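Local coordinates for protein transcription regulator (Lactobacillus plantarum WCFS1, PDB 3CLK) that probably controls transcription as a dimer, its periplasmic-binding-protein-like fold being suited to sensing a small effector molecule, at residues N202-S206 against F207-V211; K227-R230 against P231-S235. All blocks are in the same frame, centred on the assembly; numbering follows the deposited sequence.

Interaction 1 (N202-S206 against F207-V211); sequences NQASS and FGIEV
The Phe207 ring carries the amide oxygen of Gln203 over one face. Gln203 OE1 lies 3.5 Å from Phe207 CZ, above the plane and displaced toward the rim, while the amide is turned 76° from the ring. The bend at Gln203 chi2 (59°) turns the amide to this face. Phe207 N makes the helical bond to Gln203 O (3.0 Å) and a weak one to Ala204 O. With an alanine here the ring would be gone, and the Gln203 amide would probably lose the face it lies over and be freer to turn. Gly208 follows as the first residue to leave helical backbone angles, with positive phi (81°), where a side chain would press against the preceding carbonyl; its N reaches Ser205 O at 2.9 Å, well above the carbonyl plane. Ile209 N then bonds to Ala204 O (2.9 Å). Together these two bonds back into the last turn define a Schellman motif. Its apolar complement is present too, with Ile209 CB 4.0 Å from Ala204 CB. Val211 makes a looser approach, its CG2 being 4.5 Å from the same Ala204 CB. The capped end belongs to helix 194-206 and leads through a loop to strand 216-219; Gln203 and Ile209 both touch Met177 on helix 170-180, and Ala204 and Ile209 meet Leu215 just before that strand.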
loop_
_atom_site.group_PDB
_atom_site.type_symbol
_atom_site.label_atom_id
_atom_site.label_comp_id
_atom_site.label_asym_id
_atom_site.label_seq_id
_atom_site.Cartn_x
_atom_site.Cartn_y
_atom_site.Cartn_z
ATOM N N ASN B 202 13.957 -10.484 -5.479
ATOM C CA ASN B 202 14.105 -10.306 -6.910
ATOM C C ASN B 202 15.573 -10.220 -7.325
ATOM O O ASN B 202 15.948 -10.792 -8.347
ATOM C CB ASN B 202 13.348 -9.056 -7.382
ATOM C CG ASN B 202 11.832 -9.240 -7.358
ATOM O OD1 ASN B 202 11.330 -10.367 -7.296
ATOM N ND2 ASN B 202 11.100 -8.136 -7.423
ATOM N N GLN B 203 16.401 -9.517 -6.549
ATOM C CA GLN B 203 17.814 -9.403 -6.902
ATOM C C GLN B 203 18.502 -10.753 -6.788
ATOM O O GLN B 203 19.340 -11.098 -7.619
ATOM C CB GLN B 203 18.553 -8.386 -6.024
ATOM C CG GLN B 203 20.013 -8.159 -6.479
ATOM C CD GLN B 203 20.105 -7.651 -7.916
ATOM O OE1 GLN B 203 20.995 -8.042 -8.679
ATOM N NE2 GLN B 203 19.188 -6.774 -8.285
ATOM N N ALA B 204 18.160 -11.512 -5.751
ATOM C CA ALA B 204 18.745 -12.842 -5.577
ATOM C C ALA B 204 18.401 -13.649 -6.823
ATOM O O ALA B 204 19.251 -14.327 -7.402
ATOM C CB ALA B 204 18.157 -13.524 -4.348
ATOM N N SER B 205 17.145 -13.561 -7.238
ATOM C CA SER B 205 16.674 -14.275 -8.412
ATOM C C SER B 205 17.500 -13.909 -9.646
ATOM O O SER B 205 17.877 -14.781 -10.434
ATOM C CB SER B 205 15.198 -13.969 -8.644
ATOM O OG SER B 205 14.713 -14.685 -9.763
ATOM N N SER B 206 17.792 -12.623 -9.806
ATOM C CA SER B 206 18.588 -12.161 -10.933
ATOM C C SER B 206 20.009 -12.729 -10.891
ATOM O O SER B 206 20.641 -12.918 -11.937
ATOM C CB SER B 206 18.639 -10.633 -10.959
ATOM O OG SER B 206 17.352 -10.096 -11.232
ATOM N N PHE B 207 20.513 -12.990 -9.686
ATOM C CA PHE B 207 21.850 -13.561 -9.528
ATOM C C PHE B 207 21.802 -15.088 -9.699
ATOM O O PHE B 207 22.829 -15.763 -9.621
ATOM C CB PHE B 207 22.427 -13.236 -8.136
ATOM C CG PHE B 207 22.972 -11.829 -7.991
ATOM C CD1 PHE B 207 23.435 -11.119 -9.090
ATOM C CD2 PHE B 207 23.091 -11.248 -6.726
ATOM C CE1 PHE B 207 24.012 -9.854 -8.939
ATOM C CE2 PHE B 207 23.668 -9.983 -6.563
ATOM C CZ PHE B 207 24.129 -9.287 -7.674
ATOM N N GLY B 208 20.611 -15.630 -9.925
ATOM C CA GLY B 208 20.479 -17.067 -10.084
ATOM C C GLY B 208 20.455 -17.803 -8.749
ATOM O O GLY B 208 20.685 -19.013 -8.696
ATOM N N ILE B 209 20.197 -17.067 -7.670
ATOM C CA ILE B 209 20.118 -17.636 -6.324
ATOM C C ILE B 209 18.658 -18.023 -6.050
ATOM O O ILE B 209 17.769 -17.176 -6.056
ATOM C CB ILE B 209 20.582 -16.609 -5.254
ATOM C CG1 ILE B 209 22.052 -16.245 -5.486
ATOM C CG2 ILE B 209 20.398 -17.183 -3.846
ATOM C CD1 ILE B 209 22.574 -15.167 -4.553
ATOM N N GLU B 210 18.420 -19.303 -5.803
ATOM C CA GLU B 210 17.068 -19.787 -5.544
ATOM C C GLU B 210 16.623 -19.674 -4.086
ATOM O O GLU B 210 17.347 -20.032 -3.173
ATOM C CB GLU B 210 16.958 -21.244 -5.990
ATOM C CG GLU B 210 17.290 -21.448 -7.450
ATOM C CD GLU B 210 17.409 -22.909 -7.803
ATOM O OE1 GLU B 210 16.394 -23.624 -7.690
ATOM O OE2 GLU B 210 18.519 -23.338 -8.184
ATOM N N VAL B 211 15.410 -19.187 -3.886
ATOM C CA VAL B 211 14.848 -19.030 -2.553
ATOM C C VAL B 211 13.673 -20.007 -2.448
ATOM O O VAL B 211 12.817 -20.036 -3.326
ATOM C CB VAL B 211 14.341 -17.592 -2.355
ATOM C CG1 VAL B 211 13.626 -17.463 -1.001
ATOM C CG2 VAL B 211 15.518 -16.614 -2.460
#

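Interaction 2 (K227-R230 against P231-S235); sequences KITR and PQLTS
Thr229 bridges the bend to Pro231 with its hydroxyl: OG1 donates to Pro231 O at 2.9 Å, the donor tilted from the carbonyl plane. Its chi1 of 59° sets OG1 between the backbone N and the carbonyl carbon, facing the returning chain, where it also meets Leu233 CG at 3.7 Å. This is the close-packed part. Thr229 and Leu233 are buried, and both rest on helix 194-206, Thr229 touching Ile198 and Leu201, Leu233 touching Ala197 and Ile198. The peptide between Arg230 and Pro231 is cis, which brings their CA atoms to 2.9 Å; with the backbone angles of these two residues it makes a type VIb cis-proline turn. The turn reverses the loop that follows strand 216-219 and delivers the chain to strand 234-237 of the mixed sheet. The outer side is more open: Arg230 is exposed, and Lys227 and Gln232 are partly so. Arg230 folds back on its own turn, NE donating to Thr229 O at 2.7 Å in a nearly straight bond (163°). Its guanidinium and the Gln232 amide are modelled too close, two donors, Arg230 NH2 and Gln232 NE2, lying 2.6 Å apart, and their relative placing is doubtful. Gln232 NE2 also bonds to Lys227 O at an improbably short 2.4 Å, and the aliphatic Lys227 chain crosses the amide obliquely, under the same doubt. Toward the second subunit, Ile228 O accepts a bond from Asn202 ND2 of that neighbouring copy, while Arg230 and Gln232 pack on its Asn202 and Tyr170.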
loop_
_atom_site.group_PDB
_atom_site.type_symbol
_atom_site.label_atom_id
_atom_site.label_comp_id
_atom_site.label_asym_id
_atom_site.label_seq_id
_atom_site.Cartn_x
_atom_site.Cartn_y
_atom_site.Cartn_z
ATOM N N LYS B 227 2.266 -12.197 0.774
ATOM C CA LYS B 227 1.494 -13.225 0.085
ATOM C C LYS B 227 1.398 -13.036 -1.425
ATOM O O LYS B 227 0.716 -13.807 -2.100
ATOM C CB LYS B 227 0.082 -13.301 0.683
ATOM C CG LYS B 227 0.001 -14.101 1.980
ATOM C CD LYS B 227 -0.124 -15.602 1.695
ATOM C CE LYS B 227 0.232 -16.463 2.910
ATOM N NZ LYS B 227 -0.510 -16.097 4.151
ATOM N N ILE B 228 2.086 -12.035 -1.964
ATOM C CA ILE B 228 2.031 -11.783 -3.402
ATOM C C ILE B 228 3.310 -12.119 -4.162
ATOM O O ILE B 228 3.327 -12.087 -5.391
ATOM C CB ILE B 228 1.676 -10.311 -3.707
ATOM C CG1 ILE B 228 2.834 -9.402 -3.296
ATOM C CG2 ILE B 228 0.393 -9.929 -2.978
ATOM C CD1 ILE B 228 2.659 -7.956 -3.717
ATOM N N THR B 229 4.386 -12.423 -3.445
ATOM C CA THR B 229 5.632 -12.774 -4.116
ATOM C C THR B 229 5.735 -14.288 -4.233
ATOM O O THR B 229 5.039 -15.019 -3.536
ATOM C CB THR B 229 6.861 -12.267 -3.341
ATOM O OG1 THR B 229 6.858 -12.824 -2.018
ATOM C CG2 THR B 229 6.837 -10.754 -3.247
ATOM N N ARG B 230 6.597 -14.750 -5.127
ATOM C CA ARG B 230 6.816 -16.179 -5.318
ATOM C C ARG B 230 8.306 -16.446 -5.125
ATOM O O ARG B 230 9.125 -16.022 -5.936
ATOM C CB ARG B 230 6.405 -16.612 -6.727
ATOM C CG ARG B 230 4.916 -16.510 -7.015
ATOM C CD ARG B 230 4.076 -17.390 -6.093
ATOM N NE ARG B 230 3.479 -16.610 -5.014
ATOM C CZ ARG B 230 2.246 -16.789 -4.552
ATOM N NH1 ARG B 230 1.465 -17.728 -5.067
ATOM N NH2 ARG B 230 1.782 -16.008 -3.590
ATOM N N PRO B 231 8.670 -17.167 -4.056
ATOM C CA PRO B 231 7.774 -17.736 -3.043
ATOM C C PRO B 231 7.208 -16.708 -2.069
ATOM O O PRO B 231 7.760 -15.618 -1.917
ATOM C CB PRO B 231 8.669 -18.742 -2.331
ATOM C CG PRO B 231 9.995 -18.032 -2.323
ATOM C CD PRO B 231 10.081 -17.476 -3.744
ATOM N N GLN B 232 6.108 -17.064 -1.409
ATOM C CA GLN B 232 5.503 -16.175 -0.427
ATOM C C GLN B 232 6.470 -16.056 0.747
ATOM O O GLN B 232 7.057 -17.045 1.188
ATOM C CB GLN B 232 4.142 -16.715 0.021
ATOM C CG GLN B 232 3.149 -16.771 -1.129
ATOM C CD GLN B 232 1.709 -16.864 -0.673
ATOM O OE1 GLN B 232 1.347 -17.734 0.121
ATOM N NE2 GLN B 232 0.871 -15.966 -1.183
ATOM N N LEU B 233 6.623 -14.838 1.250
ATOM C CA LEU B 233 7.565 -14.545 2.325
ATOM C C LEU B 233 7.204 -14.913 3.758
ATOM O O LEU B 233 6.152 -14.520 4.272
ATOM C CB LEU B 233 7.916 -13.056 2.293
ATOM C CG LEU B 233 8.719 -12.517 1.112
ATOM C CD1 LEU B 233 8.530 -11.003 1.012
ATOM C CD2 LEU B 233 10.186 -12.873 1.293
ATOM N N THR B 234 8.094 -15.663 4.400
ATOM C CA THR B 234 7.906 -16.026 5.789
ATOM C C THR B 234 8.215 -14.722 6.494
ATOM O O THR B 234 9.102 -13.970 6.067
ATOM C CB THR B 234 8.901 -17.106 6.241
ATOM O OG1 THR B 234 8.517 -18.358 5.670
ATOM C CG2 THR B 234 8.913 -17.238 7.762
ATOM N N SER B 235 7.504 -14.439 7.573
ATOM C CA SER B 235 7.733 -13.174 8.237
ATOM C C SER B 235 7.478 -13.165 9.723
ATOM O O SER B 235 6.909 -14.101 10.289
ATOM C CB SER B 235 6.832 -12.114 7.604
ATOM O OG SER B 235 5.464 -12.418 7.852
#

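Interaction 1 closes before interaction 2 opens along the chain, with strand 216-219 between them, and their centres are about 14 Å apart. Both fall in the periplasmic binding protein-like domain, on the same side of the chain's centre. They meet directly where Val211 O lies 3.6 Å from Pro231 CG. Helix 194-206 links them further: its end forms interaction 1, while its earlier residues underlie the turn at 229-233. Across the dimer the relation is reciprocal, since Asn202 of each subunit bonds through ND2 to Ile228 O of the other. The helix bearing one contact and the loop of the other thus both contribute to the subunit interface.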